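Long-range contacts in ferric vibriobactin ABC transporter, periplasmic ferric vibriobactin-binding protein (Vibrio cholerae, PDB 3R5T), which binds ferric vibriobactin, an iron-siderophore complex, in the periplasm and probably delivers it to a partner ABC transporter for iron uptake: residues Leu27-Thr32 and Asp98-Gln103; Ala46-Thr51 and Lys70-Gly75; Val77-Val82 and Ile104-Ala109. All coordinates share one frame; numbering follows the deposited sequence.

Interaction 1 of 3, residues Leu27-Thr32 and Asp98-Gln103. With VBN ((4S,5R)-N-{3-[(2,3-dihydroxybenzoyl)amino]propyl}-2-(2,3-dihydroxyphenyl)-N-[3-({[(4S,5R)-2-(2,3-dihydroxyphenyl)-5-met hyl-4,5-dihydro-1,3-oxazol-4-yl]carbonyl}amino)propyl]-5-methyl-4,5-dihydro-1,3-oxazole-4-carboxamide), chain B.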
# COMPACT_ATOMS: atom_id res chain seq x y z
N LEU A 27 1.53 15.04 11.40
CA LEU A 27 2.52 15.20 10.33
C LEU A 27 3.03 13.83 9.92
O LEU A 27 3.56 13.08 10.75
CB LEU A 27 3.69 16.09 10.81
CG LEU A 27 4.69 16.51 9.72
CD1 LEU A 27 5.22 17.89 9.98
CD2 LEU A 27 5.79 15.49 9.63
N SER A 28 2.88 13.50 8.65
CA SER A 28 3.36 12.21 8.18
C SER A 28 4.70 12.33 7.50
O SER A 28 4.88 13.16 6.60
CB SER A 28 2.37 11.58 7.20
OG SER A 28 2.93 10.39 6.67
N THR A 29 5.66 11.52 7.95
CA THR A 29 6.98 11.49 7.31
C THR A 29 7.11 10.40 6.25
O THR A 29 8.19 10.24 5.67
CB THR A 29 8.14 11.31 8.33
OG1 THR A 29 8.12 9.98 8.88
CG2 THR A 29 8.04 12.33 9.46
N ALA A 30 6.02 9.65 6.04
CA ALA A 30 6.02 8.53 5.09
C ALA A 30 4.84 8.64 4.13
O ALA A 30 3.68 8.45 4.52
CB ALA A 30 5.98 7.15 5.84
N VAL A 31 5.13 8.94 2.87
CA VAL A 31 4.09 9.12 1.87
C VAL A 31 3.15 7.90 1.81
O VAL A 31 1.95 8.05 1.60
CB VAL A 31 4.73 9.47 0.49
CG1 VAL A 31 5.55 8.28 -0.05
CG2 VAL A 31 3.67 9.92 -0.52
N THR A 32 3.68 6.70 2.01
CA THR A 32 2.81 5.51 2.02
C THR A 32 1.72 5.60 3.08
O THR A 32 0.59 5.25 2.83
CB THR A 32 3.59 4.20 2.25
OG1 THR A 32 4.55 4.04 1.21
CG2 THR A 32 2.65 2.99 2.23
N ASP A 98 10.54 5.56 2.06
CA ASP A 98 9.96 6.68 2.82
C ASP A 98 10.18 6.56 4.33
O ASP A 98 9.64 7.34 5.10
CB ASP A 98 8.46 6.85 2.50
CG ASP A 98 7.63 5.62 2.81
OD1 ASP A 98 8.15 4.67 3.40
OD2 ASP A 98 6.45 5.63 2.43
N SER A 99 11.02 5.62 4.75
CA SER A 99 11.30 5.44 6.18
C SER A 99 12.23 6.50 6.75
O SER A 99 13.34 6.70 6.24
CB SER A 99 11.88 4.06 6.46
OG SER A 99 12.23 3.94 7.84
N ALA A 100 11.79 7.18 7.81
CA ALA A 100 12.64 8.07 8.58
C ALA A 100 12.98 7.47 9.95
O ALA A 100 13.15 8.20 10.94
CB ALA A 100 11.95 9.42 8.76
N ARG A 101 13.08 6.14 10.02
CA ARG A 101 13.30 5.44 11.27
C ARG A 101 14.50 5.99 12.04
O ARG A 101 14.42 6.18 13.26
CB ARG A 101 13.46 3.93 11.03
CG ARG A 101 13.72 3.14 12.29
CD ARG A 101 13.61 1.64 12.04
NE ARG A 101 13.94 0.89 13.25
CZ ARG A 101 14.28 -0.40 13.27
NH1 ARG A 101 14.58 -0.98 14.42
NH2 ARG A 101 14.31 -1.09 12.14
N ASP A 102 15.60 6.26 11.35
CA ASP A 102 16.82 6.70 12.04
C ASP A 102 16.74 8.13 12.57
O ASP A 102 17.58 8.55 13.37
CB ASP A 102 18.04 6.55 11.13
CG ASP A 102 18.39 5.10 10.87
OD1 ASP A 102 17.82 4.22 11.55
OD2 ASP A 102 19.22 4.84 9.98
N GLN A 103 15.74 8.88 12.12
CA GLN A 103 15.55 10.26 12.56
C GLN A 103 14.57 10.37 13.73
O GLN A 103 14.25 11.48 14.18
CB GLN A 103 15.07 11.12 11.39
CG GLN A 103 16.15 11.38 10.34
CD GLN A 103 16.45 10.17 9.47
OE1 GLN A 103 15.54 9.58 8.90
NE2 GLN A 103 17.72 9.81 9.36
C VBN B . 13.06 1.06 -5.45
N VBN B . 12.30 1.63 -3.10
O VBN B . 13.49 0.00 -5.13
CA VBN B . 12.66 2.11 -4.42
CB VBN B . 13.82 3.12 -4.07
CAB VBN B . 6.14 5.88 -7.19
OAC VBN B . 10.08 -3.06 -7.63
OAD VBN B . 10.68 5.54 -6.76
OAF VBN B . 8.76 -0.54 -2.33
OAG VBN B . 11.80 -1.42 1.13
OAH VBN B . 9.79 1.99 -0.97
OAI VBN B . 10.40 -0.38 -4.41
OAJ VBN B . 11.57 -0.20 -1.29
OAK VBN B . 9.54 2.53 -3.62
CAL VBN B . 7.54 -3.45 -4.32
CAM VBN B . 14.79 0.81 1.06
CAN VBN B . 7.72 5.08 -0.90
CAO VBN B . 7.64 -2.50 -3.25
CAP VBN B . 13.84 -0.14 1.53
CAQ VBN B . 8.43 3.92 -0.42
CAR VBN B . 8.43 -3.38 -5.46
CAS VBN B . 14.66 1.40 -0.20
CAT VBN B . 7.67 5.37 -2.29
CAU VBN B . 12.83 -0.49 -8.47
CAV VBN B . 12.35 2.96 -8.77
CAW VBN B . 12.57 -1.75 -7.63
CAX VBN B . 11.60 4.25 -9.17
CAY VBN B . 13.72 0.57 -7.82
CAZ VBN B . 12.59 2.78 -7.26
NBB VBN B . 11.55 -1.64 -6.59
NBC VBN B . 10.23 4.23 -8.66
NBD VBN B . 8.49 3.84 -5.62
OBF VBN B . 7.53 5.91 -5.08
CBG VBN B . 10.32 -2.38 -6.69
CBH VBN B . 9.89 4.91 -7.40
CBJ VBN B . 13.55 1.55 -2.39
CBK VBN B . 8.63 -1.48 -3.32
CBL VBN B . 12.75 -0.50 0.71
CBM VBN B . 9.06 3.10 -1.35
CBN VBN B . 9.48 -1.41 -4.39
CBO VBN B . 12.63 0.07 -0.49
CBP VBN B . 9.00 3.39 -2.69
CBQ VBN B . 9.37 -2.40 -5.50
CBR VBN B . 13.61 1.07 -0.96
CBS VBN B . 8.27 4.56 -3.18
CBU VBN B . 7.53 5.87 -6.58
CBW VBN B . 8.35 4.88 -4.64
CBX VBN B . 8.50 4.62 -6.87
NBY VBN B . 13.07 1.46 -6.85
OG1 VBN B . 14.44 2.54 -2.84
CG2 VBN B . 13.50 4.61 -4.08
O HOH W 1 8.72 7.38 7.77
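Ala30 and Asp98 bring the two backbones closest, with the CA of Ala30 4.9 Å from the CA of Asp98, yet no direct backbone hydrogen bond joins the segments: Thr29 O lies 3.3 Å from Asp98 O, and both are acceptors. The link is made instead by the Asp98 carboxylate and a water. Thr32 N donates to Asp98 OD2 over 3.0 Å with an N-H...O angle of 157°, reaching the oxygen nearly along the C-O axis. Thr32 OG1 donates to the same Asp98 OD2 at 2.8 Å, on the syn side and 25° out of the carboxylate plane. Thr32 OG1 sits beside its own backbone N (chi1 -60°), which lets one residue grip a single oxygen twice. Asp98 OD1 is held by Tyr118 OH and Ser93 OG, fixing the other end of the carboxylate. This contact lies where strands 26-28 and 89-93, neighbours in the parallel sheet, give way to loops at their C-terminal ends, the switch point of the 3-2-1-4-5 strand order. Such a position commonly lines a ligand cleft, and here one catechol ring of VBN comes up, its CAQ 3.7 Å from Asp98 CG, with Val31 CG1 near the adjoining CAN. Thr32 OG1 is also bonded to Arg269 NE, and the nearby guanidinium may favour a charged Asp98. Farther along, a bridging water donates to Thr29 OG1 at 2.9 Å and to Asp98 O at 2.8 Å, and accepts from Ala100 N at 3.1 Å, while Thr29 OG1 is additionally bonded to Val91 O.

Interaction 2 of 3, residues Ala46-Thr51 and Lys70-Gly75. With VBN ((4S,5R)-N-{3-[(2,3-dihydroxybenzoyl)amino]propyl}-2-(2,3-dihydroxyphenyl)-N-[3-({[(4S,5R)-2-(2,3-dihydroxyphenyl)-5-met hyl-4,5-dihydro-1,3-oxazol-4-yl]carbonyl}amino)propyl]-5-methyl-4,5-dihydro-1,3-oxazole-4-carboxamide), chain B.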
# COMPACT_ATOMS: atom_id res chain seq x y z
N ALA A 46 0.23 17.72 6.97
CA ALA A 46 1.44 17.83 6.16
C ALA A 46 1.98 16.44 5.94
O ALA A 46 1.81 15.57 6.80
CB ALA A 46 2.48 18.72 6.85
N SER A 47 2.59 16.21 4.79
CA SER A 47 3.15 14.90 4.48
C SER A 47 4.39 15.02 3.62
O SER A 47 4.42 15.79 2.66
CB SER A 47 2.12 14.04 3.74
OG SER A 47 2.70 12.82 3.30
N ALA A 48 5.41 14.24 3.97
CA ALA A 48 6.52 14.03 3.06
C ALA A 48 6.05 13.33 1.79
O ALA A 48 4.93 12.81 1.71
CB ALA A 48 7.66 13.25 3.75
N ALA A 49 6.92 13.31 0.78
CA ALA A 49 6.55 12.82 -0.54
C ALA A 49 7.41 11.65 -1.00
O ALA A 49 8.32 11.19 -0.29
CB ALA A 49 6.64 13.98 -1.57
N THR A 50 7.16 11.15 -2.21
CA THR A 50 8.08 10.17 -2.81
C THR A 50 9.47 10.79 -3.04
O THR A 50 9.65 11.98 -2.83
CB THR A 50 7.56 9.71 -4.17
OG1 THR A 50 7.54 10.84 -5.05
CG2 THR A 50 6.16 9.12 -4.03
N THR A 51 10.45 9.98 -3.46
CA THR A 51 11.79 10.51 -3.74
C THR A 51 11.72 11.54 -4.88
O THR A 51 12.57 12.43 -4.99
CB THR A 51 12.80 9.40 -4.12
OG1 THR A 51 12.38 8.76 -5.32
CG2 THR A 51 12.91 8.37 -3.01
N LYS A 70 2.68 19.66 1.24
CA LYS A 70 3.70 18.72 0.78
C LYS A 70 5.06 19.13 1.32
O LYS A 70 5.52 20.26 1.11
CB LYS A 70 3.74 18.62 -0.75
CG LYS A 70 4.67 17.51 -1.24
CD LYS A 70 4.31 17.01 -2.64
CE LYS A 70 4.30 18.14 -3.65
NZ LYS A 70 4.14 17.65 -5.05
N LEU A 71 5.68 18.21 2.04
CA LEU A 71 6.98 18.46 2.65
C LEU A 71 8.09 17.92 1.75
O LEU A 71 8.01 18.01 0.53
CB LEU A 71 7.03 17.82 4.03
CG LEU A 71 5.89 18.28 4.96
CD1 LEU A 71 5.89 17.44 6.23
CD2 LEU A 71 5.99 19.78 5.26
N TRP A 72 9.14 17.36 2.37
CA TRP A 72 10.35 16.95 1.65
C TRP A 72 10.14 15.65 0.88
O TRP A 72 9.26 14.86 1.23
CB TRP A 72 11.49 16.77 2.66
CG TRP A 72 11.16 15.75 3.73
CD1 TRP A 72 11.35 14.39 3.65
CD2 TRP A 72 10.57 16.00 5.02
NE1 TRP A 72 10.90 13.78 4.80
CE2 TRP A 72 10.42 14.74 5.66
CE3 TRP A 72 10.14 17.15 5.68
CZ2 TRP A 72 9.89 14.61 6.93
CZ3 TRP A 72 9.59 17.01 6.95
CH2 TRP A 72 9.47 15.75 7.56
N PRO A 73 10.96 15.41 -0.15
CA PRO A 73 10.96 14.11 -0.80
C PRO A 73 11.65 13.13 0.12
O PRO A 73 12.59 13.50 0.82
CB PRO A 73 11.80 14.32 -2.08
CG PRO A 73 12.42 15.64 -1.96
CD PRO A 73 12.00 16.31 -0.69
N ALA A 74 11.14 11.91 0.16
CA ALA A 74 11.75 10.84 0.94
C ALA A 74 13.27 10.89 0.92
O ALA A 74 13.89 11.02 -0.14
CB ALA A 74 11.26 9.49 0.43
N GLY A 75 13.86 10.76 2.11
CA GLY A 75 15.30 10.65 2.25
C GLY A 75 15.95 11.84 2.94
O GLY A 75 17.02 11.70 3.52
C VBN B . 13.06 1.06 -5.45
N VBN B . 12.30 1.63 -3.10
O VBN B . 13.49 0.00 -5.13
CA VBN B . 12.66 2.11 -4.42
CB VBN B . 13.82 3.12 -4.07
CAB VBN B . 6.14 5.88 -7.19
OAC VBN B . 10.08 -3.06 -7.63
OAD VBN B . 10.68 5.54 -6.76
OAF VBN B . 8.76 -0.54 -2.33
OAG VBN B . 11.80 -1.42 1.13
OAH VBN B . 9.79 1.99 -0.97
OAI VBN B . 10.40 -0.38 -4.41
OAJ VBN B . 11.57 -0.20 -1.29
OAK VBN B . 9.54 2.53 -3.62
CAL VBN B . 7.54 -3.45 -4.32
CAM VBN B . 14.79 0.81 1.06
CAN VBN B . 7.72 5.08 -0.90
CAO VBN B . 7.64 -2.50 -3.25
CAP VBN B . 13.84 -0.14 1.53
CAQ VBN B . 8.43 3.92 -0.42
CAR VBN B . 8.43 -3.38 -5.46
CAS VBN B . 14.66 1.40 -0.20
CAT VBN B . 7.67 5.37 -2.29
CAU VBN B . 12.83 -0.49 -8.47
CAV VBN B . 12.35 2.96 -8.77
CAW VBN B . 12.57 -1.75 -7.63
CAX VBN B . 11.60 4.25 -9.17
CAY VBN B . 13.72 0.57 -7.82
CAZ VBN B . 12.59 2.78 -7.26
NBB VBN B . 11.55 -1.64 -6.59
NBC VBN B . 10.23 4.23 -8.66
NBD VBN B . 8.49 3.84 -5.62
OBF VBN B . 7.53 5.91 -5.08
CBG VBN B . 10.32 -2.38 -6.69
CBH VBN B . 9.89 4.91 -7.40
CBJ VBN B . 13.55 1.55 -2.39
CBK VBN B . 8.63 -1.48 -3.32
CBL VBN B . 12.75 -0.50 0.71
CBM VBN B . 9.06 3.10 -1.35
CBN VBN B . 9.48 -1.41 -4.39
CBO VBN B . 12.63 0.07 -0.49
CBP VBN B . 9.00 3.39 -2.69
CBQ VBN B . 9.37 -2.40 -5.50
CBR VBN B . 13.61 1.07 -0.96
CBS VBN B . 8.27 4.56 -3.18
CBU VBN B . 7.53 5.87 -6.58
CBW VBN B . 8.35 4.88 -4.64
CBX VBN B . 8.50 4.62 -6.87
NBY VBN B . 13.07 1.46 -6.85
OG1 VBN B . 14.44 2.54 -2.84
CG2 VBN B . 13.50 4.61 -4.08
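Ala48 lays its methyl over one face of the Trp72 indole: CB is 3.7 Å from the centroid of the five-membered ring and 23° off its normal, a CH-pi contact displaced toward the rim. Its nearest ring atom is Trp72 NE1, 3.4 Å from Ala48 CB. The CB of Trp72 points away from strand 46-49; with CG set between the backbone N and the carbonyl carbon (chi1 59°), the ring still lies against Ala48. Ala46 CB adds an apolar contact with Leu71 CD1 at 3.7 Å. Backbone bonds hold these groups in place: Leu71 N to Ser47 O (2.8 Å, N-H...O 171°), Ala49 N to Trp72 O (2.8 Å) and Ala74 N to Ala49 O (2.9 Å), the last joined by a weak bond from Ala74 N to Thr50 O. The bridges pair Ser47 with Lys70 but Ala49 with Pro73, one extra residue on the second strand, and this beta bulge is where Leu71 and Trp72 pass Ala48. In the next shell, Val77, Ser81 and Val82 pack on the Trp72 ring. Past the strand end, Thr50 CG2 approaches the oxazoline oxygen OBF of VBN at 3.6 Å. The whole is the parallel strand pair of a beta-alpha-beta unit, with helix 60-65 as its connection and the loop that follows strand 44-49 lining the siderophore pocket.

Interaction 3 of 3, residues Val77-Val82 and Ile104-Ala109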
# COMPACT_ATOMS: atom_id res chain seq x y z
N VAL A 77 14.92 14.52 5.64
CA VAL A 77 13.98 15.13 6.59
C VAL A 77 14.33 16.60 6.87
O VAL A 77 15.45 16.90 7.27
CB VAL A 77 13.91 14.36 7.92
CG1 VAL A 77 13.03 15.11 8.92
CG2 VAL A 77 13.37 12.97 7.70
N ASP A 78 13.37 17.49 6.67
CA ASP A 78 13.57 18.92 6.91
C ASP A 78 13.03 19.27 8.30
O ASP A 78 11.82 19.46 8.50
CB ASP A 78 12.87 19.73 5.81
CG ASP A 78 13.08 21.24 5.95
OD1 ASP A 78 13.44 21.70 7.05
OD2 ASP A 78 12.88 21.96 4.94
N LEU A 79 13.92 19.30 9.28
CA LEU A 79 13.47 19.53 10.66
C LEU A 79 12.84 20.91 10.86
O LEU A 79 11.91 21.04 11.66
CB LEU A 79 14.63 19.35 11.64
CG LEU A 79 15.17 17.92 11.74
CD1 LEU A 79 16.43 17.91 12.59
CD2 LEU A 79 14.11 16.95 12.28
N GLU A 80 13.35 21.92 10.16
CA GLU A 80 12.78 23.26 10.29
C GLU A 80 11.30 23.20 9.91
O GLU A 80 10.45 23.77 10.59
CB GLU A 80 13.53 24.26 9.41
CG GLU A 80 12.89 25.63 9.37
CD GLU A 80 13.68 26.60 8.52
OE1 GLU A 80 14.92 26.66 8.69
OE2 GLU A 80 13.08 27.30 7.67
N SER A 81 11.00 22.50 8.82
CA SER A 81 9.63 22.41 8.36
C SER A 81 8.75 21.72 9.40
O SER A 81 7.61 22.13 9.63
CB SER A 81 9.54 21.73 6.99
OG SER A 81 9.90 20.36 7.05
N VAL A 82 9.28 20.69 10.06
CA VAL A 82 8.51 20.01 11.11
C VAL A 82 8.21 20.97 12.27
O VAL A 82 7.07 21.05 12.73
CB VAL A 82 9.23 18.75 11.64
CG1 VAL A 82 8.36 18.06 12.70
CG2 VAL A 82 9.50 17.79 10.50
N ILE A 104 14.10 9.24 14.24
CA ILE A 104 13.12 9.29 15.33
C ILE A 104 13.53 10.12 16.56
O ILE A 104 12.75 10.94 17.03
CB ILE A 104 12.62 7.89 15.71
CG1 ILE A 104 11.67 7.41 14.62
CG2 ILE A 104 11.87 7.93 17.03
CD1 ILE A 104 11.18 5.98 14.79
N PRO A 105 14.77 9.95 17.06
CA PRO A 105 15.17 10.77 18.21
C PRO A 105 15.09 12.28 17.94
O PRO A 105 14.72 13.04 18.84
CB PRO A 105 16.62 10.33 18.45
CG PRO A 105 16.66 8.91 17.94
CD PRO A 105 15.80 8.96 16.70
N LEU A 106 15.43 12.71 16.73
CA LEU A 106 15.33 14.13 16.41
C LEU A 106 13.87 14.57 16.34
O LEU A 106 13.51 15.65 16.80
CB LEU A 106 16.07 14.47 15.11
CG LEU A 106 17.59 14.38 15.18
CD1 LEU A 106 18.23 14.30 13.79
CD2 LEU A 106 18.13 15.59 15.95
N LEU A 107 13.02 13.71 15.79
CA LEU A 107 11.61 14.03 15.63
C LEU A 107 10.86 14.03 16.97
O LEU A 107 10.01 14.88 17.22
CB LEU A 107 10.95 13.06 14.65
CG LEU A 107 11.47 13.15 13.20
CD1 LEU A 107 11.08 11.91 12.42
CD2 LEU A 107 10.94 14.41 12.52
N GLN A 108 11.18 13.06 17.82
CA GLN A 108 10.54 12.95 19.13
C GLN A 108 10.82 14.18 20.00
O GLN A 108 10.05 14.50 20.90
CB GLN A 108 10.96 11.65 19.82
CG GLN A 108 10.40 11.44 21.23
CD GLN A 108 8.89 11.22 21.27
OE1 GLN A 108 8.31 10.54 20.42
NE2 GLN A 108 8.25 11.80 22.29
N ALA A 109 11.92 14.88 19.72
CA ALA A 109 12.24 16.12 20.42
C ALA A 109 11.22 17.20 20.09
O ALA A 109 11.09 18.18 20.83
CB ALA A 109 13.66 16.59 20.07
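Leu107 gathers three of the four apolar contacts on one methyl group. Its CD2 lies 4.1 Å from Leu79 CD2, 4.2 Å from Val82 CG2 and 4.2 Å from Val77 CG1, three branches from the opposing segment converging on one carbon. The Leu107 side chain leaves the backbone with CG anti to the carbonyl carbon (chi1 -66°), and it is the CD2 branch that does the reaching. Leu79 and Leu107 cross obliquely, whereas Val82 meets Leu107 at about a right angle. A fourth contact is made by the other branch of Leu79, whose CD1 stands 4.2 Å from Leu106 CD1. The nearest pair of CA atoms, Leu79 CA and Leu107 CA, is 7.6 Å apart, so the side chains alone span the gap, and no hydrogen bond crosses it.

The polar interactions of segment 77-82 fix the start of its helix. Asp78 is the N-cap: its OD1 accepts from Ser81 N at 3.1 Å, with an N-H...O angle of 161°, the donor standing well above the carboxylate plane (68° out of it). Val82 N bonds to Asp78 O at 3.2 Å, closing the first turn, from which Val82 points toward segment 104-109.

Around the pair, Val82 rests on Ile90 and Leu107 on Val92, so helices 79-85 and 104-108 lie side by side against the same face of strand 89-93, with Leu107 reaching on to Thr113 of strand 113-116.

Overall arrangement
All three contacts belong to the lobe built on the parallel sheet 69-73, 44-49, 26-28, 89-93, 113-116. Interactions 1 and 2, with centres about 8 Å apart, sit on the neighbouring strands 26-28 and 44-49, and both reach VBN through residues in or next to the loops beyond the strand ends. Interaction 3 packs helices against this sheet, its centre about 10 Å from that of interaction 1 and about 13 Å from that of interaction 2. Along the chain, interaction 2 is nested within interaction 1, while interaction 3 follows interaction 2 and alternates with interaction 1. Pocket residues of interactions 1 and 2 are thus carried by the sheet that interaction 3 covers with helices.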